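Local coordinates for THUMP domain-containing protein (Pyrococcus horikoshii, PDB 1VBK) that is of unknown function but, as a THUMP-domain protein of the ThiI family, probably binds RNA and ATP, at residues Gly180-Ala194 / Leu250-Arg264. Sequence-based numbering, arbitrary orientation.
Sequences GRMIGILHDELSALA and LIRDFGVKGVIKGLR
I183 and V259 lie side by side on neighbouring parallel strands: 181-185, the central strand of the five-stranded parallel sheet of the ThiI-type HUP domain, and 258-260, their axes 30° apart. The backbone pairing runs from R181 O, which accepts from K257 N at 2.8 Å, through I183, bonded to G258 O and I260 N, to I185 N on I260 O; G258 N, by contrast, is buried without a partner. Packing is tight on the face beneath helix 244-254. With CG1 of I183 between its backbone N and carbonyl carbon (chi1 59°), CG2 meets CG2 of V256 at 3.5 Å, while CG1 settles 3.6 Å from CG2 of V259 and CD1 reaches I251. On the other face, M182 SD crosses I260 at CG1 (3.8 Å), and I260 CG2 touches A194 CB under helix 189-200. Equally close, G262 CA fits 3.7 Å from S191 CA, where a side chain would clash.

Beside the Schellman motif at G255, the R181 chain bends at chi3 (-70°) to bring NH1 2.9 Å from F254 O, in the carbonyl plane on a lone pair. NE is salt-bridged to E204, and NH1 also donates to D253 O of the second subunit. Shortening R181 to an alanine would probably leave the E204 carboxylate without its charged mate and F254 O without this donor.

The partly exposed side is looser: a water joins I185 O to G262 N, and L190 CD1 lies over one face of the R264 guanidinium. The 186-188 loop leads into helix 189-200, where D188 is the N-cap and its OD1 accepts from S191 N; it probably corresponds in position to the PP-loop of related ATP-binding domains, consistent with a nucleotide site nearby. Backbone hydrogen bonds thus hold the strands in register, apolar side chains pack the faces against helices 244-254 and 189-200, and R181 donates from NH1 to two carbonyls, one on each subunit.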
loop_
_atom_site.group_PDB
_atom_site.type_symbol
_atom_site.label_atom_id
_atom_site.label_comp_id
_atom_site.label_asym_id
_atom_site.label_seq_id
_atom_site.Cartn_x
_atom_site.Cartn_y
_atom_site.Cartn_z
ATOM N N GLY A 180 4.496 4.565 -4.025
ATOM C CA GLY A 180 3.530 4.309 -2.971
ATOM C C GLY A 180 2.968 5.504 -2.222
ATOM O O GLY A 180 3.251 6.662 -2.544
ATOM N N ARG A 181 2.169 5.205 -1.199
ATOM C CA ARG A 181 1.525 6.227 -0.388
ATOM C C ARG A 181 1.807 6.061 1.104
ATOM O O ARG A 181 1.756 4.955 1.639
ATOM C CB ARG A 181 0.014 6.191 -0.634
ATOM C CG ARG A 181 -0.824 6.896 0.417
ATOM C CD ARG A 181 -2.298 6.644 0.167
ATOM N NE ARG A 181 -2.755 7.332 -1.035
ATOM C CZ ARG A 181 -3.895 7.071 -1.665
ATOM N NH1 ARG A 181 -4.705 6.122 -1.217
ATOM N NH2 ARG A 181 -4.234 7.779 -2.733
ATOM N N MET A 182 2.094 7.176 1.768
ATOM C CA MET A 182 2.378 7.174 3.200
ATOM C C MET A 182 1.703 8.374 3.842
ATOM O O MET A 182 1.289 9.300 3.151
ATOM C CB MET A 182 3.883 7.300 3.453
ATOM C CG MET A 182 4.747 6.245 2.800
ATOM S SD MET A 182 6.446 6.458 3.339
ATOM C CE MET A 182 7.230 5.045 2.582
ATOM N N ILE A 183 1.570 8.351 5.165
ATOM C CA ILE A 183 1.005 9.502 5.853
ATOM C C ILE A 183 2.222 10.201 6.429
ATOM O O ILE A 183 3.227 9.556 6.736
ATOM C CB ILE A 183 0.052 9.122 7.022
ATOM C CG1 ILE A 183 0.799 8.287 8.063
ATOM C CG2 ILE A 183 -1.174 8.398 6.485
ATOM C CD1 ILE A 183 -0.001 8.033 9.339
ATOM N N GLY A 184 2.146 11.520 6.549
ATOM C CA GLY A 184 3.258 12.264 7.100
ATOM C C GLY A 184 2.750 13.017 8.307
ATOM O O GLY A 184 1.807 13.798 8.193
ATOM N N ILE A 185 3.348 12.770 9.466
ATOM C CA ILE A 185 2.916 13.458 10.675
ATOM C C ILE A 185 3.538 14.845 10.638
ATOM O O ILE A 185 4.746 15.002 10.824
ATOM C CB ILE A 185 3.367 12.711 11.949
ATOM C CG1 ILE A 185 2.885 11.256 11.905
ATOM C CG2 ILE A 185 2.796 13.403 13.184
ATOM C CD1 ILE A 185 1.382 11.100 11.755
ATOM N N LEU A 186 2.695 15.845 10.397
ATOM C CA LEU A 186 3.130 17.235 10.282
ATOM C C LEU A 186 2.821 18.068 11.524
ATOM O O LEU A 186 1.665 18.172 11.940
ATOM C CB LEU A 186 2.457 17.857 9.054
ATOM C CG LEU A 186 2.761 19.299 8.645
ATOM C CD1 LEU A 186 4.225 19.444 8.272
ATOM C CD2 LEU A 186 1.878 19.674 7.464
ATOM N N HIS A 187 3.851 18.678 12.108
ATOM C CA HIS A 187 3.658 19.493 13.305
ATOM C C HIS A 187 4.625 20.671 13.413
ATOM O O HIS A 187 4.424 21.560 14.231
ATOM C CB HIS A 187 3.773 18.616 14.556
ATOM C CG HIS A 187 5.131 18.024 14.753
ATOM N ND1 HIS A 187 6.137 18.674 15.434
ATOM C CD2 HIS A 187 5.661 16.852 14.328
ATOM C CE1 HIS A 187 7.228 17.929 15.422
ATOM N NE2 HIS A 187 6.966 16.818 14.758
ATOM N N ASP A 188 5.676 20.671 12.601
ATOM C CA ASP A 188 6.646 21.761 12.617
ATOM C C ASP A 188 7.441 21.828 11.312
ATOM O O ASP A 188 7.186 21.065 10.381
ATOM C CB ASP A 188 7.587 21.623 13.824
ATOM C CG ASP A 188 8.502 20.415 13.731
ATOM O OD1 ASP A 188 8.244 19.515 12.904
ATOM O OD2 ASP A 188 9.483 20.363 14.504
ATOM N N GLU A 189 8.398 22.750 11.245
ATOM C CA GLU A 189 9.210 22.925 10.047
ATOM C C GLU A 189 10.026 21.684 9.700
ATOM O O GLU A 189 10.154 21.331 8.530
ATOM C CB GLU A 189 10.140 24.132 10.217
ATOM C CG GLU A 189 9.400 25.443 10.464
ATOM C CD GLU A 189 10.335 26.635 10.605
ATOM O OE1 GLU A 189 11.192 26.618 11.516
ATOM O OE2 GLU A 189 10.210 27.590 9.807
ATOM N N LEU A 190 10.572 21.027 10.719
ATOM C CA LEU A 190 11.376 19.824 10.520
ATOM C C LEU A 190 10.567 18.677 9.921
ATOM O O LEU A 190 11.038 17.983 9.018
ATOM C CB LEU A 190 11.984 19.369 11.847
ATOM C CG LEU A 190 13.097 20.240 12.428
ATOM C CD1 LEU A 190 13.492 19.724 13.802
ATOM C CD2 LEU A 190 14.289 20.227 11.488
ATOM N N SER A 191 9.360 18.467 10.434
ATOM C CA SER A 191 8.511 17.399 9.920
ATOM C C SER A 191 8.049 17.755 8.506
ATOM O O SER A 191 7.793 16.872 7.685
ATOM C CB SER A 191 7.307 17.165 10.848
ATOM O OG SER A 191 6.586 18.359 11.095
ATOM N N ALA A 192 7.961 19.052 8.218
ATOM C CA ALA A 192 7.546 19.507 6.894
ATOM C C ALA A 192 8.638 19.179 5.887
ATOM O O ALA A 192 8.350 18.762 4.763
ATOM C CB ALA A 192 7.274 21.007 6.907
ATOM N N LEU A 193 9.892 19.365 6.301
ATOM C CA LEU A 193 11.047 19.077 5.454
ATOM C C LEU A 193 11.150 17.571 5.242
ATOM O O LEU A 193 11.536 17.106 4.168
ATOM C CB LEU A 193 12.334 19.595 6.108
ATOM C CG LEU A 193 13.638 19.304 5.357
ATOM C CD1 LEU A 193 13.588 19.915 3.957
ATOM C CD2 LEU A 193 14.810 19.867 6.141
ATOM N N ALA A 194 10.800 16.814 6.277
ATOM C CA ALA A 194 10.828 15.359 6.205
ATOM C C ALA A 194 9.851 14.913 5.116
ATOM O O ALA A 194 10.159 14.039 4.309
ATOM C CB ALA A 194 10.423 14.764 7.551
ATOM N N LEU A 250 -7.192 5.970 9.162
ATOM C CA LEU A 250 -6.723 6.586 7.922
ATOM C C LEU A 250 -5.766 5.639 7.198
ATOM O O LEU A 250 -5.846 5.454 5.979
ATOM C CB LEU A 250 -6.002 7.898 8.240
ATOM C CG LEU A 250 -5.734 8.900 7.113
ATOM C CD1 LEU A 250 -7.061 9.465 6.591
ATOM C CD2 LEU A 250 -4.860 10.027 7.644
ATOM N N ILE A 251 -4.847 5.050 7.955
ATOM C CA ILE A 251 -3.891 4.120 7.379
ATOM C C ILE A 251 -4.622 2.957 6.712
ATOM O O ILE A 251 -4.311 2.587 5.575
ATOM C CB ILE A 251 -2.935 3.585 8.462
ATOM C CG1 ILE A 251 -2.008 4.716 8.925
ATOM C CG2 ILE A 251 -2.142 2.411 7.919
ATOM C CD1 ILE A 251 -1.141 4.371 10.130
ATOM N N ARG A 252 -5.599 2.391 7.417
ATOM C CA ARG A 252 -6.378 1.275 6.885
ATOM C C ARG A 252 -7.229 1.680 5.677
ATOM O O ARG A 252 -7.149 1.054 4.616
ATOM C CB ARG A 252 -7.285 0.688 7.977
ATOM C CG ARG A 252 -8.342 -0.290 7.452
ATOM C CD ARG A 252 -9.366 -0.663 8.525
ATOM N NE ARG A 252 -8.863 -1.649 9.483
ATOM C CZ ARG A 252 -8.718 -2.948 9.222
ATOM N NH1 ARG A 252 -9.040 -3.435 8.027
ATOM N NH2 ARG A 252 -8.251 -3.763 10.159
ATOM N N ASP A 253 -8.030 2.730 5.830
ATOM C CA ASP A 253 -8.900 3.178 4.742
ATOM C C ASP A 253 -8.203 3.559 3.438
ATOM O O ASP A 253 -8.711 3.272 2.354
ATOM C CB ASP A 253 -9.764 4.357 5.202
ATOM C CG ASP A 253 -10.787 3.959 6.243
ATOM O OD1 ASP A 253 -11.014 2.745 6.434
ATOM O OD2 ASP A 253 -11.377 4.866 6.867
ATOM N N PHE A 254 -7.043 4.198 3.528
ATOM C CA PHE A 254 -6.339 4.621 2.323
ATOM C C PHE A 254 -5.219 3.708 1.829
ATOM O O PHE A 254 -4.555 4.016 0.842
ATOM C CB PHE A 254 -5.814 6.043 2.527
ATOM C CG PHE A 254 -6.903 7.079 2.532
ATOM C CD1 PHE A 254 -7.351 7.639 1.340
ATOM C CD2 PHE A 254 -7.525 7.447 3.721
ATOM C CE1 PHE A 254 -8.406 8.552 1.329
ATOM C CE2 PHE A 254 -8.581 8.357 3.723
ATOM C CZ PHE A 254 -9.023 8.909 2.525
ATOM N N GLY A 255 -5.014 2.584 2.504
ATOM C CA GLY A 255 -3.971 1.661 2.085
ATOM C C GLY A 255 -2.572 2.242 2.181
ATOM O O GLY A 255 -1.737 2.018 1.309
ATOM N N VAL A 256 -2.321 2.990 3.248
ATOM C CA VAL A 256 -1.024 3.616 3.503
ATOM C C VAL A 256 0.022 2.536 3.792
ATOM O O VAL A 256 -0.229 1.618 4.572
ATOM C CB VAL A 256 -1.137 4.576 4.717
ATOM C CG1 VAL A 256 0.231 5.058 5.148
ATOM C CG2 VAL A 256 -2.038 5.757 4.352
ATOM N N LYS A 257 1.194 2.657 3.174
ATOM C CA LYS A 257 2.264 1.677 3.348
ATOM C C LYS A 257 3.363 2.126 4.307
ATOM O O LYS A 257 4.263 1.351 4.636
ATOM C CB LYS A 257 2.894 1.350 1.989
ATOM C CG LYS A 257 3.592 2.540 1.345
ATOM C CD LYS A 257 4.115 2.222 -0.050
ATOM C CE LYS A 257 5.269 1.237 -0.010
ATOM N NZ LYS A 257 5.777 0.973 -1.383
ATOM N N GLY A 258 3.294 3.372 4.755
ATOM C CA GLY A 258 4.314 3.866 5.659
ATOM C C GLY A 258 3.945 5.158 6.357
ATOM O O GLY A 258 2.994 5.837 5.976
ATOM N N VAL A 259 4.704 5.485 7.396
ATOM C CA VAL A 259 4.488 6.700 8.170
ATOM C C VAL A 259 5.798 7.477 8.209
ATOM O O VAL A 259 6.864 6.896 8.409
ATOM C CB VAL A 259 4.039 6.374 9.615
ATOM C CG1 VAL A 259 3.946 7.653 10.439
ATOM C CG2 VAL A 259 2.694 5.657 9.588
ATOM N N ILE A 260 5.704 8.788 8.004
ATOM C CA ILE A 260 6.868 9.668 7.993
ATOM C C ILE A 260 6.853 10.628 9.179
ATOM O O ILE A 260 5.848 11.284 9.436
ATOM C CB ILE A 260 6.895 10.507 6.691
ATOM C CG1 ILE A 260 6.979 9.576 5.479
ATOM C CG2 ILE A 260 8.071 11.484 6.717
ATOM C CD1 ILE A 260 6.527 10.223 4.187
ATOM N N LYS A 261 7.970 10.711 9.898
ATOM C CA LYS A 261 8.077 11.617 11.046
ATOM C C LYS A 261 9.328 12.482 10.916
ATOM O O LYS A 261 10.298 12.079 10.281
ATOM C CB LYS A 261 8.112 10.823 12.359
ATOM C CG LYS A 261 6.768 10.188 12.717
ATOM C CD LYS A 261 6.835 9.346 13.987
ATOM C CE LYS A 261 7.142 10.183 15.216
ATOM N NZ LYS A 261 7.239 9.337 16.449
ATOM N N GLY A 262 9.302 13.668 11.520
ATOM C CA GLY A 262 10.436 14.573 11.423
ATOM C C GLY A 262 11.504 14.407 12.486
ATOM O O GLY A 262 12.284 15.327 12.734
ATOM N N LEU A 263 11.551 13.228 13.095
ATOM C CA LEU A 263 12.511 12.921 14.149
ATOM C C LEU A 263 13.973 13.110 13.735
ATOM O O LEU A 263 14.376 12.741 12.629
ATOM C CB LEU A 263 12.293 11.479 14.622
ATOM C CG LEU A 263 12.998 11.010 15.895
ATOM C CD1 LEU A 263 12.490 11.807 17.085
ATOM C CD2 LEU A 263 12.731 9.529 16.102
ATOM N N ARG A 264 14.762 13.689 14.637
ATOM C CA ARG A 264 16.186 13.920 14.401
ATOM C C ARG A 264 17.002 13.181 15.457
ATOM O O ARG A 264 16.524 12.942 16.565
ATOM C CB ARG A 264 16.521 15.409 14.492
ATOM C CG ARG A 264 15.858 16.291 13.458
ATOM C CD ARG A 264 16.253 17.736 13.701
ATOM N NE ARG A 264 15.886 18.171 15.047
ATOM C CZ ARG A 264 16.302 19.303 15.605
ATOM N NH1 ARG A 264 17.104 20.118 14.934
ATOM N NH2 ARG A 264 15.911 19.624 16.831
HETATM O O HOH W 1 6.746 14.097 12.591
#